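Local atomic coordinates of cytolethal distending toxin protein B (Haemophilus ducreyi, PDB entry 1SR4), a protein that probably cuts host DNA as the DNase I-like subunit of a bacterial genotoxin that is associated with cell-cycle arrest and cell death. Residues W10-S15 with L40-A45; F135-L140 with G176-A181; Y83-R88 with R103-E108; F5-W10 with V255-D260. All coordinates share one frame; numbering follows the deposited sequence.

Interaction 1. Residues W10-S15 with L40-A45; sequences WNLQGS and LMVQEA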
loop_
_atom_site.group_PDB
_atom_site.type_symbol
_atom_site.label_atom_id
_atom_site.label_comp_id
_atom_site.label_asym_id
_atom_site.label_seq_id
_atom_site.Cartn_x
_atom_site.Cartn_y
_atom_site.Cartn_z
ATOM N N TRP B 10 -2.994 8.112 1.070
ATOM C CA TRP B 10 -3.091 7.064 2.066
ATOM C C TRP B 10 -2.971 7.692 3.448
ATOM O O TRP B 10 -2.090 8.512 3.680
ATOM C CB TRP B 10 -1.994 6.003 1.905
ATOM C CG TRP B 10 -2.190 4.835 2.845
ATOM C CD1 TRP B 10 -3.369 4.168 3.089
ATOM C CD2 TRP B 10 -1.193 4.204 3.681
ATOM N NE1 TRP B 10 -3.161 3.169 4.022
ATOM C CE2 TRP B 10 -1.843 3.174 4.403
ATOM C CE3 TRP B 10 0.178 4.410 3.884
ATOM C CZ2 TRP B 10 -1.162 2.351 5.323
ATOM C CZ3 TRP B 10 0.858 3.586 4.797
ATOM C CH2 TRP B 10 0.183 2.573 5.504
ATOM N N ASN B 11 -3.885 7.329 4.347
ATOM C CA ASN B 11 -3.819 7.816 5.711
ATOM C C ASN B 11 -3.049 6.686 6.389
ATOM O O ASN B 11 -3.553 5.575 6.538
ATOM C CB ASN B 11 -5.213 7.960 6.348
ATOM C CG ASN B 11 -5.136 8.500 7.764
ATOM O OD1 ASN B 11 -4.157 8.250 8.480
ATOM N ND2 ASN B 11 -6.153 9.227 8.182
ATOM N N LEU B 12 -1.818 6.982 6.767
ATOM C CA LEU B 12 -0.914 6.029 7.385
ATOM C C LEU B 12 -1.231 5.666 8.838
ATOM O O LEU B 12 -0.806 4.611 9.311
ATOM C CB LEU B 12 0.518 6.589 7.259
ATOM C CG LEU B 12 1.767 5.780 7.647
ATOM C CD1 LEU B 12 2.898 6.087 6.646
ATOM C CD2 LEU B 12 2.211 6.137 9.098
ATOM N N GLN B 13 -1.975 6.525 9.537
ATOM C CA GLN B 13 -2.324 6.300 10.949
ATOM C C GLN B 13 -1.079 5.969 11.758
ATOM O O GLN B 13 -1.030 4.968 12.474
ATOM C CB GLN B 13 -3.355 5.164 11.098
ATOM C CG GLN B 13 -4.721 5.489 10.463
ATOM C CD GLN B 13 -5.815 4.524 10.878
ATOM O OE1 GLN B 13 -5.645 3.309 10.822
ATOM N NE2 GLN B 13 -6.951 5.064 11.296
ATOM N N GLY B 14 -0.082 6.834 11.675
ATOM C CA GLY B 14 1.154 6.576 12.392
ATOM C C GLY B 14 1.090 6.857 13.884
ATOM O O GLY B 14 0.198 7.572 14.348
ATOM N N SER B 15 2.025 6.283 14.637
ATOM C CA SER B 15 2.105 6.513 16.076
ATOM C C SER B 15 3.498 6.158 16.564
ATOM O O SER B 15 4.326 5.635 15.813
ATOM C CB SER B 15 1.085 5.666 16.839
ATOM O OG SER B 15 1.374 4.290 16.685
ATOM N N LEU B 40 2.174 11.265 -3.949
ATOM C CA LEU B 40 1.413 10.553 -2.942
ATOM C C LEU B 40 1.149 11.447 -1.733
ATOM O O LEU B 40 2.091 11.969 -1.142
ATOM C CB LEU B 40 2.205 9.334 -2.475
ATOM C CG LEU B 40 1.694 8.636 -1.209
ATOM C CD1 LEU B 40 0.356 7.953 -1.495
ATOM C CD2 LEU B 40 2.747 7.608 -0.745
ATOM N N MET B 41 -0.113 11.635 -1.364
ATOM C CA MET B 41 -0.408 12.437 -0.176
ATOM C C MET B 41 -0.543 11.494 1.014
ATOM O O MET B 41 -1.128 10.407 0.898
ATOM C CB MET B 41 -1.702 13.268 -0.321
ATOM C CG MET B 41 -2.549 13.060 -1.573
ATOM S SD MET B 41 -1.883 13.694 -3.133
ATOM C CE MET B 41 -0.952 15.148 -2.460
ATOM N N VAL B 42 0.018 11.899 2.154
ATOM C CA VAL B 42 -0.035 11.082 3.361
ATOM C C VAL B 42 -0.632 11.867 4.531
ATOM O O VAL B 42 -0.320 13.042 4.723
ATOM C CB VAL B 42 1.383 10.613 3.780
ATOM C CG1 VAL B 42 1.279 9.592 4.917
ATOM C CG2 VAL B 42 2.118 9.979 2.583
ATOM N N GLN B 43 -1.504 11.226 5.305
ATOM C CA GLN B 43 -2.079 11.877 6.479
ATOM C C GLN B 43 -1.612 11.043 7.669
ATOM O O GLN B 43 -1.253 9.886 7.499
ATOM C CB GLN B 43 -3.604 11.912 6.405
ATOM C CG GLN B 43 -4.173 12.618 5.182
ATOM C CD GLN B 43 -4.196 11.723 3.957
ATOM O OE1 GLN B 43 -4.645 10.584 4.027
ATOM N NE2 GLN B 43 -3.715 12.234 2.825
ATOM N N GLU B 44 -1.591 11.630 8.858
ATOM C CA GLU B 44 -1.139 10.927 10.057
ATOM C C GLU B 44 0.213 10.277 9.760
ATOM O O GLU B 44 0.465 9.106 10.074
ATOM C CB GLU B 44 -2.183 9.886 10.481
ATOM C CG GLU B 44 -3.524 10.524 10.891
ATOM C CD GLU B 44 -4.482 9.533 11.504
ATOM O OE1 GLU B 44 -4.048 8.774 12.407
ATOM O OE2 GLU B 44 -5.663 9.518 11.086
ATOM N N ALA B 45 1.090 11.071 9.163
ATOM C CA ALA B 45 2.405 10.600 8.757
ATOM C C ALA B 45 3.380 10.231 9.864
ATOM O O ALA B 45 4.343 9.481 9.625
ATOM C CB ALA B 45 3.051 11.640 7.831
HETATM O O HOH W 1 -7.346 8.065 12.158
HETATM O O HOH W 2 -2.151 9.108 14.098
#
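Asn11 and Glu44 meet at the polar end of this contact. Asn11 ND2 donates to Glu44 OE2 at 3.0 Å. The oxygen lies close to the amide plane, but the donor comes from above the carboxylate plane, and the two planes are 78° apart. The same ND2 also bonds Asp177 OD2. Asn11 CG is anti to the backbone N (chi1 -179°). This lets OD1 accept from Gln13 N at 3.0 Å, an Asx turn. Both ends of the amide are thus held. Gln13 and Glu44 lie alongside each other. One water joins Gln13 NE2 to Glu44 OE2, and a second joins Gly14 O to Glu44 OE1. Gln13 OE1 is held by Asp251 N.

Next to these side chains the backbones pair as parallel strands. Trp10 N donates to Met41 O, Gln43 N to Trp10 O, and Leu12 N to Gln43 O. Gly14 N reaches Glu44 O at 2.8 Å, past the strand ends. On the face turned to helix 20-31, Leu12 CB packs on Val42 CG1 at 3.9 Å.

The strands belong to a beta-alpha-beta unit. Asn11 and Glu44 probably match the active-site pair of DNase I relatives, in which the Glu binds metal.

Interaction 2. Residues F135-L140 with G176-A181; sequences FTVHAL and GDFNRA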
loop_
_atom_site.group_PDB
_atom_site.type_symbol
_atom_site.label_atom_id
_atom_site.label_comp_id
_atom_site.label_asym_id
_atom_site.label_seq_id
_atom_site.Cartn_x
_atom_site.Cartn_y
_atom_site.Cartn_z
ATOM N N PHE B 135 -2.691 19.256 -3.302
ATOM C CA PHE B 135 -2.824 19.390 -1.848
ATOM C C PHE B 135 -3.167 18.075 -1.139
ATOM O O PHE B 135 -3.847 17.213 -1.692
ATOM C CB PHE B 135 -3.956 20.372 -1.499
ATOM C CG PHE B 135 -3.689 21.801 -1.878
ATOM C CD1 PHE B 135 -3.130 22.682 -0.955
ATOM C CD2 PHE B 135 -4.029 22.275 -3.144
ATOM C CE1 PHE B 135 -2.914 24.019 -1.287
ATOM C CE2 PHE B 135 -3.824 23.604 -3.496
ATOM C CZ PHE B 135 -3.266 24.484 -2.568
ATOM N N THR B 136 -2.708 17.961 0.102
ATOM C CA THR B 136 -3.028 16.829 0.954
ATOM C C THR B 136 -3.885 17.439 2.082
ATOM O O THR B 136 -3.546 18.486 2.626
ATOM C CB THR B 136 -1.747 16.148 1.571
ATOM O OG1 THR B 136 -2.149 15.075 2.434
ATOM C CG2 THR B 136 -0.928 17.134 2.400
ATOM N N VAL B 137 -5.009 16.808 2.405
ATOM C CA VAL B 137 -5.872 17.288 3.476
ATOM C C VAL B 137 -6.274 16.175 4.416
ATOM O O VAL B 137 -6.283 14.990 4.059
ATOM C CB VAL B 137 -7.201 17.901 2.968
ATOM C CG1 VAL B 137 -6.923 19.137 2.155
ATOM C CG2 VAL B 137 -7.987 16.842 2.162
ATOM N N HIS B 138 -6.605 16.579 5.632
ATOM C CA HIS B 138 -7.077 15.663 6.643
ATOM C C HIS B 138 -8.124 16.456 7.414
ATOM O O HIS B 138 -7.801 17.156 8.375
ATOM C CB HIS B 138 -5.939 15.222 7.572
ATOM C CG HIS B 138 -6.368 14.212 8.593
ATOM N ND1 HIS B 138 -5.500 13.641 9.496
ATOM C CD2 HIS B 138 -7.584 13.675 8.851
ATOM C CE1 HIS B 138 -6.159 12.794 10.265
ATOM N NE2 HIS B 138 -7.427 12.793 9.893
ATOM N N ALA B 139 -9.379 16.361 6.978
ATOM C CA ALA B 139 -10.469 17.101 7.619
ATOM C C ALA B 139 -10.819 16.533 8.992
ATOM O O ALA B 139 -10.430 15.403 9.341
ATOM C CB ALA B 139 -11.705 17.106 6.711
ATOM N N LEU B 140 -11.575 17.310 9.762
ATOM C CA LEU B 140 -11.978 16.914 11.106
ATOM C C LEU B 140 -12.797 15.627 11.135
ATOM O O LEU B 140 -13.657 15.405 10.282
ATOM C CB LEU B 140 -12.761 18.063 11.771
ATOM C CG LEU B 140 -11.938 19.344 12.013
ATOM C CD1 LEU B 140 -12.847 20.561 12.230
ATOM C CD2 LEU B 140 -11.034 19.127 13.231
ATOM N N GLY B 176 -7.154 13.607 -0.040
ATOM C CA GLY B 176 -6.911 13.203 1.325
ATOM C C GLY B 176 -8.093 12.587 2.026
ATOM O O GLY B 176 -9.006 12.065 1.397
ATOM N N ASP B 177 -8.051 12.661 3.348
ATOM C CA ASP B 177 -9.081 12.101 4.214
ATOM C C ASP B 177 -10.081 13.208 4.532
ATOM O O ASP B 177 -9.819 14.066 5.398
ATOM C CB ASP B 177 -8.397 11.588 5.479
ATOM C CG ASP B 177 -9.346 10.903 6.448
ATOM O OD1 ASP B 177 -10.590 11.042 6.322
ATOM O OD2 ASP B 177 -8.814 10.223 7.358
ATOM N N PHE B 178 -11.213 13.194 3.822
ATOM C CA PHE B 178 -12.260 14.194 4.010
ATOM C C PHE B 178 -13.185 13.881 5.172
ATOM O O PHE B 178 -13.946 14.737 5.616
ATOM C CB PHE B 178 -13.073 14.355 2.722
ATOM C CG PHE B 178 -12.353 15.137 1.664
ATOM C CD1 PHE B 178 -12.473 16.519 1.608
ATOM C CD2 PHE B 178 -11.532 14.495 0.738
ATOM C CE1 PHE B 178 -11.794 17.262 0.644
ATOM C CE2 PHE B 178 -10.847 15.230 -0.228
ATOM C CZ PHE B 178 -10.982 16.620 -0.273
ATOM N N ASN B 179 -13.125 12.649 5.657
ATOM C CA ASN B 179 -13.938 12.251 6.788
ATOM C C ASN B 179 -15.441 12.449 6.618
ATOM O O ASN B 179 -16.137 12.730 7.582
ATOM C CB ASN B 179 -13.452 12.961 8.067
ATOM C CG ASN B 179 -12.466 12.111 8.857
ATOM O OD1 ASN B 179 -12.693 10.921 9.029
ATOM N ND2 ASN B 179 -11.379 12.714 9.347
ATOM N N ARG B 180 -15.934 12.295 5.396
ATOM C CA ARG B 180 -17.370 12.405 5.114
ATOM C C ARG B 180 -17.573 11.805 3.735
ATOM O O ARG B 180 -16.640 11.760 2.935
ATOM C CB ARG B 180 -17.838 13.868 5.136
ATOM C CG ARG B 180 -17.139 14.761 4.110
ATOM C CD ARG B 180 -17.251 16.230 4.485
ATOM N NE ARG B 180 -18.614 16.734 4.353
ATOM C CZ ARG B 180 -18.946 18.005 4.561
ATOM N NH1 ARG B 180 -18.014 18.885 4.913
ATOM N NH2 ARG B 180 -20.197 18.404 4.405
ATOM N N ALA B 181 -18.778 11.329 3.456
ATOM C CA ALA B 181 -19.066 10.717 2.173
ATOM C C ALA B 181 -18.941 11.716 1.032
ATOM O O ALA B 181 -19.179 12.911 1.200
ATOM C CB ALA B 181 -20.466 10.117 2.197
#
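The Phe178 ring takes Val137 CG2 over one face. The methyl lies 4.1 Å from the centroid of the Phe178 ring and 19° off its normal, a CH-pi contact. Val137 CG2 sits between its own backbone N and carbonyl carbon (chi1 -64° for CG1), which aims it at the ring. Phe178 also stacks with Tyr217. The His138 ring has Asn179 ND2 at its edge, 3.9 Å from His138 CD2. The Asp177 carboxylate runs side by side with the His138 ring, pointing the same way, with the planes 13° apart. His138 NE2 and Asp177 OD2 are 3.9 Å apart, and OD2 bonds Asn11 ND2.

Asn179 ND2 donates to Ala139 O at 2.9 Å. The acceptor is in the amide plane of Asn179, while the donor stands above the carbonyl plane. Asn179 CB rests on Leu140 O at 3.3 Å. Asn179 N makes a weak bond to Asp177 OD1 within the turn.

Asp177 N donates to Val137 O, and Ala139 N to Asp177 O at 2.8 Å. Gly176 has no side chain, which lets its CA come within 3.3 Å of Val137 O; a CB would clash with that oxygen. Val12 of the neighbouring toxin protein C packs on His138.

The Gly-Asp-Phe-Asn sequence beside a strand-end His is a signature of the DNase I-like family. By analogy, Asp177, Asn179 and His138 probably line the active site.

Interaction 3. Residues Y83-R88 with R103-E108; sequences YIYYSR and RRQADE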
loop_
_atom_site.group_PDB
_atom_site.type_symbol
_atom_site.label_atom_id
_atom_site.label_comp_id
_atom_site.label_asym_id
_atom_site.label_seq_id
_atom_site.Cartn_x
_atom_site.Cartn_y
_atom_site.Cartn_z
ATOM N N TYR B 83 11.155 13.261 -3.364
ATOM C CA TYR B 83 11.187 14.381 -2.444
ATOM C C TYR B 83 10.019 14.171 -1.487
ATOM O O TYR B 83 9.011 13.561 -1.860
ATOM C CB TYR B 83 10.949 15.698 -3.192
ATOM C CG TYR B 83 12.100 16.153 -4.040
ATOM C CD1 TYR B 83 13.157 16.886 -3.486
ATOM C CD2 TYR B 83 12.140 15.855 -5.401
ATOM C CE1 TYR B 83 14.221 17.313 -4.275
ATOM C CE2 TYR B 83 13.206 16.274 -6.202
ATOM C CZ TYR B 83 14.238 16.996 -5.637
ATOM O OH TYR B 83 15.301 17.373 -6.430
ATOM N N ILE B 84 10.153 14.646 -0.257
ATOM C CA ILE B 84 9.032 14.576 0.673
ATOM C C ILE B 84 8.841 15.971 1.253
ATOM O O ILE B 84 9.792 16.549 1.775
ATOM C CB ILE B 84 9.249 13.632 1.890
ATOM C CG1 ILE B 84 9.578 12.200 1.436
ATOM C CG2 ILE B 84 7.949 13.622 2.744
ATOM C CD1 ILE B 84 9.901 11.220 2.604
ATOM N N TYR B 85 7.624 16.512 1.154
ATOM C CA TYR B 85 7.302 17.828 1.727
ATOM C C TYR B 85 6.510 17.468 2.982
ATOM O O TYR B 85 5.443 16.858 2.920
ATOM C CB TYR B 85 6.512 18.646 0.722
ATOM C CG TYR B 85 7.388 18.977 -0.457
ATOM C CD1 TYR B 85 8.308 20.029 -0.385
ATOM C CD2 TYR B 85 7.411 18.152 -1.586
ATOM C CE1 TYR B 85 9.241 20.245 -1.402
ATOM C CE2 TYR B 85 8.341 18.362 -2.613
ATOM C CZ TYR B 85 9.259 19.410 -2.508
ATOM O OH TYR B 85 10.234 19.586 -3.485
ATOM N N TYR B 86 7.077 17.835 4.120
ATOM C CA TYR B 86 6.560 17.450 5.429
ATOM C C TYR B 86 6.087 18.610 6.304
ATOM O O TYR B 86 6.818 19.576 6.524
ATOM C CB TYR B 86 7.699 16.675 6.101
ATOM C CG TYR B 86 7.498 16.154 7.505
ATOM C CD1 TYR B 86 6.464 15.266 7.808
ATOM C CD2 TYR B 86 8.438 16.440 8.502
ATOM C CE1 TYR B 86 6.375 14.660 9.067
ATOM C CE2 TYR B 86 8.359 15.837 9.770
ATOM C CZ TYR B 86 7.326 14.946 10.040
ATOM O OH TYR B 86 7.261 14.331 11.277
ATOM N N SER B 87 4.864 18.505 6.799
ATOM C CA SER B 87 4.303 19.524 7.666
ATOM C C SER B 87 4.066 18.852 9.014
ATOM O O SER B 87 3.103 18.110 9.190
ATOM C CB SER B 87 2.995 20.045 7.082
ATOM O OG SER B 87 2.374 20.930 7.995
ATOM N N ARG B 88 4.966 19.094 9.960
ATOM C CA ARG B 88 4.861 18.472 11.270
ATOM C C ARG B 88 3.936 19.289 12.176
ATOM O O ARG B 88 4.389 20.002 13.071
ATOM C CB ARG B 88 6.257 18.346 11.879
ATOM C CG ARG B 88 6.327 17.545 13.158
ATOM C CD ARG B 88 7.750 17.553 13.723
ATOM N NE ARG B 88 7.788 16.914 15.036
ATOM C CZ ARG B 88 7.460 17.515 16.180
ATOM N NH1 ARG B 88 7.082 18.788 16.187
ATOM N NH2 ARG B 88 7.489 16.832 17.318
ATOM N N ARG B 103 7.984 12.673 -7.035
ATOM C CA ARG B 103 9.169 12.299 -7.809
ATOM C C ARG B 103 9.867 13.592 -8.228
ATOM O O ARG B 103 11.091 13.680 -8.220
ATOM C CB ARG B 103 8.798 11.544 -9.092
ATOM C CG ARG B 103 7.785 10.435 -8.960
ATOM C CD ARG B 103 8.329 9.184 -8.297
ATOM N NE ARG B 103 9.755 8.971 -8.518
ATOM C CZ ARG B 103 10.391 7.845 -8.199
ATOM N NH1 ARG B 103 9.722 6.832 -7.670
ATOM N NH2 ARG B 103 11.708 7.755 -8.354
ATOM N N ARG B 104 9.071 14.593 -8.595
ATOM C CA ARG B 104 9.606 15.861 -9.046
ATOM C C ARG B 104 9.636 16.931 -7.958
ATOM O O ARG B 104 8.769 16.984 -7.097
ATOM C CB ARG B 104 8.798 16.340 -10.251
ATOM C CG ARG B 104 8.990 15.456 -11.470
ATOM C CD ARG B 104 7.956 15.718 -12.558
ATOM N NE ARG B 104 8.108 17.038 -13.156
ATOM C CZ ARG B 104 7.319 17.514 -14.111
ATOM N NH1 ARG B 104 6.318 16.772 -14.580
ATOM N NH2 ARG B 104 7.526 18.736 -14.586
ATOM N N GLN B 105 10.650 17.785 -7.998
ATOM C CA GLN B 105 10.756 18.838 -6.999
ATOM C C GLN B 105 9.623 19.859 -7.122
ATOM O O GLN B 105 9.202 20.184 -8.227
ATOM C CB GLN B 105 12.093 19.542 -7.145
ATOM C CG GLN B 105 12.334 20.542 -6.058
ATOM C CD GLN B 105 13.771 20.953 -6.002
ATOM O OE1 GLN B 105 14.380 21.258 -7.032
ATOM N NE2 GLN B 105 14.334 20.965 -4.799
ATOM N N ALA B 106 9.120 20.362 -5.994
ATOM C CA ALA B 106 8.056 21.360 -6.045
ATOM C C ALA B 106 8.606 22.726 -6.471
ATOM O O ALA B 106 9.701 23.118 -6.070
ATOM C CB ALA B 106 7.385 21.486 -4.678
ATOM N N ASP B 107 7.865 23.453 -7.300
ATOM C CA ASP B 107 8.327 24.781 -7.694
ATOM C C ASP B 107 7.965 25.750 -6.570
ATOM O O ASP B 107 8.645 26.748 -6.333
ATOM C CB ASP B 107 7.657 25.235 -8.998
ATOM C CG ASP B 107 8.146 24.455 -10.211
ATOM O OD1 ASP B 107 9.370 24.340 -10.384
ATOM O OD2 ASP B 107 7.318 23.956 -10.995
ATOM N N GLU B 108 6.907 25.418 -5.845
ATOM C CA GLU B 108 6.419 26.284 -4.789
ATOM C C GLU B 108 5.493 25.491 -3.866
ATOM O O GLU B 108 4.956 24.455 -4.258
ATOM C CB GLU B 108 5.677 27.437 -5.473
ATOM C CG GLU B 108 4.897 28.399 -4.617
ATOM C CD GLU B 108 4.183 29.443 -5.475
ATOM O OE1 GLU B 108 3.904 29.167 -6.662
ATOM O OE2 GLU B 108 3.885 30.535 -4.964
#
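Tyr85 and Ala106 share the one hydrogen bond across this contact. Ala106 N donates to Tyr85 OH at 2.9 Å, almost straight at 175°. Tyr85 OH also bonds Glu68 OE2, so the ring tip is gripped from two residues. Glu68 OE2 takes Gln105 NE2 as well.

The aromatic contact is a CH-pi pair. Gln105 CB lies over one face of the Tyr83 ring, 3.9 Å from its centroid. Gln105 CG is anti to the backbone N (chi1 -174°), and the extended chain carries the amide across the ring, 23° from parallel. Arg103 O comes in at the ring edge, 3.7 Å from Tyr83 CD2.

The apolar contact is small. Ala106 CB touches Tyr85 CZ at 3.5 Å, and both residues also meet Ile127 of strand 124-129.

The loop 103-108 leads from strand 98-102 of one sheet to strand 108-112 of the other. The two tyrosines of strand 81-87 thus fasten a sheet-to-sheet crossing in the beta sandwich of the DNase I-like fold.

Interaction 4. Residues F5-W10 with V255-D260; sequences FKVATW and VSFVRD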
loop_
_atom_site.group_PDB
_atom_site.type_symbol
_atom_site.label_atom_id
_atom_site.label_comp_id
_atom_site.label_asym_id
_atom_site.label_seq_id
_atom_site.Cartn_x
_atom_site.Cartn_y
_atom_site.Cartn_z
ATOM N N PHE B 5 -0.455 13.038 -14.364
ATOM C CA PHE B 5 0.089 12.453 -13.134
ATOM C C PHE B 5 -0.693 11.293 -12.542
ATOM O O PHE B 5 -1.914 11.225 -12.665
ATOM C CB PHE B 5 0.167 13.509 -12.018
ATOM C CG PHE B 5 1.099 14.641 -12.289
ATOM C CD1 PHE B 5 2.351 14.687 -11.681
ATOM C CD2 PHE B 5 0.717 15.695 -13.111
ATOM C CE1 PHE B 5 3.207 15.776 -11.887
ATOM C CE2 PHE B 5 1.569 16.782 -13.319
ATOM C CZ PHE B 5 2.807 16.822 -12.710
ATOM N N LYS B 6 0.034 10.394 -11.877
ATOM C CA LYS B 6 -0.572 9.300 -11.139
ATOM C C LYS B 6 -0.504 9.853 -9.719
ATOM O O LYS B 6 0.580 10.018 -9.147
ATOM C CB LYS B 6 0.259 8.018 -11.250
ATOM C CG LYS B 6 0.196 7.356 -12.625
ATOM C CD LYS B 6 0.843 5.973 -12.595
ATOM C CE LYS B 6 0.458 5.151 -13.815
ATOM N NZ LYS B 6 0.910 5.801 -15.084
ATOM N N VAL B 7 -1.665 10.168 -9.167
ATOM C CA VAL B 7 -1.754 10.743 -7.830
ATOM C C VAL B 7 -2.388 9.720 -6.904
ATOM O O VAL B 7 -3.247 8.966 -7.335
ATOM C CB VAL B 7 -2.628 12.015 -7.851
ATOM C CG1 VAL B 7 -2.746 12.611 -6.420
ATOM C CG2 VAL B 7 -2.022 13.042 -8.826
ATOM N N ALA B 8 -1.941 9.671 -5.649
ATOM C CA ALA B 8 -2.507 8.722 -4.688
ATOM C C ALA B 8 -2.539 9.350 -3.315
ATOM O O ALA B 8 -1.903 10.375 -3.063
ATOM C CB ALA B 8 -1.678 7.413 -4.636
ATOM N N THR B 9 -3.269 8.710 -2.424
ATOM C CA THR B 9 -3.378 9.191 -1.059
ATOM C C THR B 9 -3.505 7.979 -0.150
ATOM O O THR B 9 -4.038 6.941 -0.555
ATOM C CB THR B 9 -4.647 10.076 -0.876
ATOM O OG1 THR B 9 -4.686 10.612 0.454
ATOM C CG2 THR B 9 -5.922 9.233 -1.099
ATOM N N TRP B 10 -2.994 8.112 1.070
ATOM C CA TRP B 10 -3.091 7.064 2.066
ATOM C C TRP B 10 -2.971 7.692 3.448
ATOM O O TRP B 10 -2.090 8.512 3.680
ATOM C CB TRP B 10 -1.994 6.003 1.905
ATOM C CG TRP B 10 -2.190 4.835 2.845
ATOM C CD1 TRP B 10 -3.369 4.168 3.089
ATOM C CD2 TRP B 10 -1.193 4.204 3.681
ATOM N NE1 TRP B 10 -3.161 3.169 4.022
ATOM C CE2 TRP B 10 -1.843 3.174 4.403
ATOM C CE3 TRP B 10 0.178 4.410 3.884
ATOM C CZ2 TRP B 10 -1.162 2.351 5.323
ATOM C CZ3 TRP B 10 0.858 3.586 4.797
ATOM C CH2 TRP B 10 0.183 2.573 5.504
ATOM N N VAL B 255 -5.765 5.168 -2.154
ATOM C CA VAL B 255 -6.636 5.468 -3.288
ATOM C C VAL B 255 -5.814 6.180 -4.361
ATOM O O VAL B 255 -5.035 7.070 -4.037
ATOM C CB VAL B 255 -7.776 6.397 -2.841
ATOM C CG1 VAL B 255 -8.676 6.753 -4.043
ATOM C CG2 VAL B 255 -8.588 5.707 -1.734
ATOM N N SER B 256 -5.973 5.787 -5.624
ATOM C CA SER B 256 -5.216 6.426 -6.692
ATOM C C SER B 256 -6.152 7.172 -7.639
ATOM O O SER B 256 -7.352 6.891 -7.692
ATOM C CB SER B 256 -4.412 5.375 -7.463
ATOM O OG SER B 256 -5.314 4.445 -8.029
ATOM N N PHE B 257 -5.594 8.132 -8.371
ATOM C CA PHE B 257 -6.348 8.954 -9.309
ATOM C C PHE B 257 -5.478 8.935 -10.562
ATOM O O PHE B 257 -4.396 9.510 -10.580
ATOM C CB PHE B 257 -6.500 10.372 -8.729
ATOM C CG PHE B 257 -7.082 10.379 -7.336
ATOM C CD1 PHE B 257 -8.460 10.358 -7.135
ATOM C CD2 PHE B 257 -6.244 10.281 -6.227
ATOM C CE1 PHE B 257 -8.995 10.228 -5.848
ATOM C CE2 PHE B 257 -6.769 10.152 -4.932
ATOM C CZ PHE B 257 -8.135 10.123 -4.738
ATOM N N VAL B 258 -5.964 8.245 -11.594
ATOM C CA VAL B 258 -5.227 8.031 -12.838
ATOM C C VAL B 258 -6.117 8.264 -14.062
ATOM O O VAL B 258 -7.312 7.981 -14.024
ATOM C CB VAL B 258 -4.700 6.568 -12.869
ATOM C CG1 VAL B 258 -3.805 6.330 -14.071
ATOM C CG2 VAL B 258 -3.929 6.269 -11.576
ATOM N N ARG B 259 -5.524 8.766 -15.146
ATOM C CA ARG B 259 -6.258 9.022 -16.388
ATOM C C ARG B 259 -6.950 7.748 -16.891
ATOM O O ARG B 259 -6.357 6.666 -16.853
ATOM C CB ARG B 259 -5.280 9.518 -17.454
ATOM C CG ARG B 259 -5.906 9.974 -18.761
ATOM C CD ARG B 259 -4.819 10.505 -19.678
ATOM N NE ARG B 259 -3.911 9.432 -20.076
ATOM C CZ ARG B 259 -2.588 9.553 -20.150
ATOM N NH1 ARG B 259 -2.002 10.707 -19.848
ATOM N NH2 ARG B 259 -1.848 8.519 -20.538
ATOM N N ASP B 260 -8.191 7.864 -17.357
ATOM C CA ASP B 260 -8.897 6.695 -17.876
ATOM C C ASP B 260 -8.103 6.165 -19.071
ATOM O O ASP B 260 -7.550 6.939 -19.853
ATOM C CB ASP B 260 -10.312 7.044 -18.363
ATOM C CG ASP B 260 -11.205 7.584 -17.259
ATOM O OD1 ASP B 260 -11.142 7.068 -16.130
ATOM O OD2 ASP B 260 -11.991 8.518 -17.526
HETATM O O HOH W 3 -4.443 12.167 -11.883
HETATM O O HOH W 4 -2.714 9.799 -14.711
#
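Val7 and Thr9 pair with Phe257 and Val255 in an antiparallel ladder that joins the first strand of the chain to the last. Four backbone bonds hold it. Val7 and Phe257 bond each other both ways, with Phe257 N to Val7 O the shorter at 2.7 Å. Thr9 and Val255 do the same. Ala8 and Ser256 form the non-hydrogen-bonded pair between them, with their CA atoms 4.1 Å apart.

Val7, Thr9, Val255 and Phe257 share one face. Thr9 CG2 meets the edge of the Phe257 ring, 4.0 Å from CE2. It also lies 3.8 Å from Val255 CB, the two side chains pointing the same way. Thr9 OG1 is turned anti to its backbone N (chi1 -176°) and lies near the Gln43 side chain. Beyond the ladder, a water links Phe5 O to Arg259 N.

The face with Val7 and Phe257 packs on Met173 of strand 171-175 in the second sheet. Strand 39-43 flanks strand 7-11 on its other edge, and strand 235-239 lies beyond strand 255-259.

Overall arrangement
Strand 7-11 opens two contacts near the N terminus. Interaction 1 closes first, when the chain returns through helix 20-31 to strand 39-43. Interaction 3 follows in series, closing a short loop where the chain passes from the eight-stranded sheet to the six-stranded one. Interaction 2 comes next, and joins strand 132-138 to the loop after strand 171-175 in that second sheet. Interaction 4 closes last, at strand 255-259, and its long loop encloses the other three. Interactions 1 and 4 share Trp10 and use the two edges of strand 7-11. Interactions 1 and 2 touch through Asn11 and Asp177, where the strand ends of the two sheets meet.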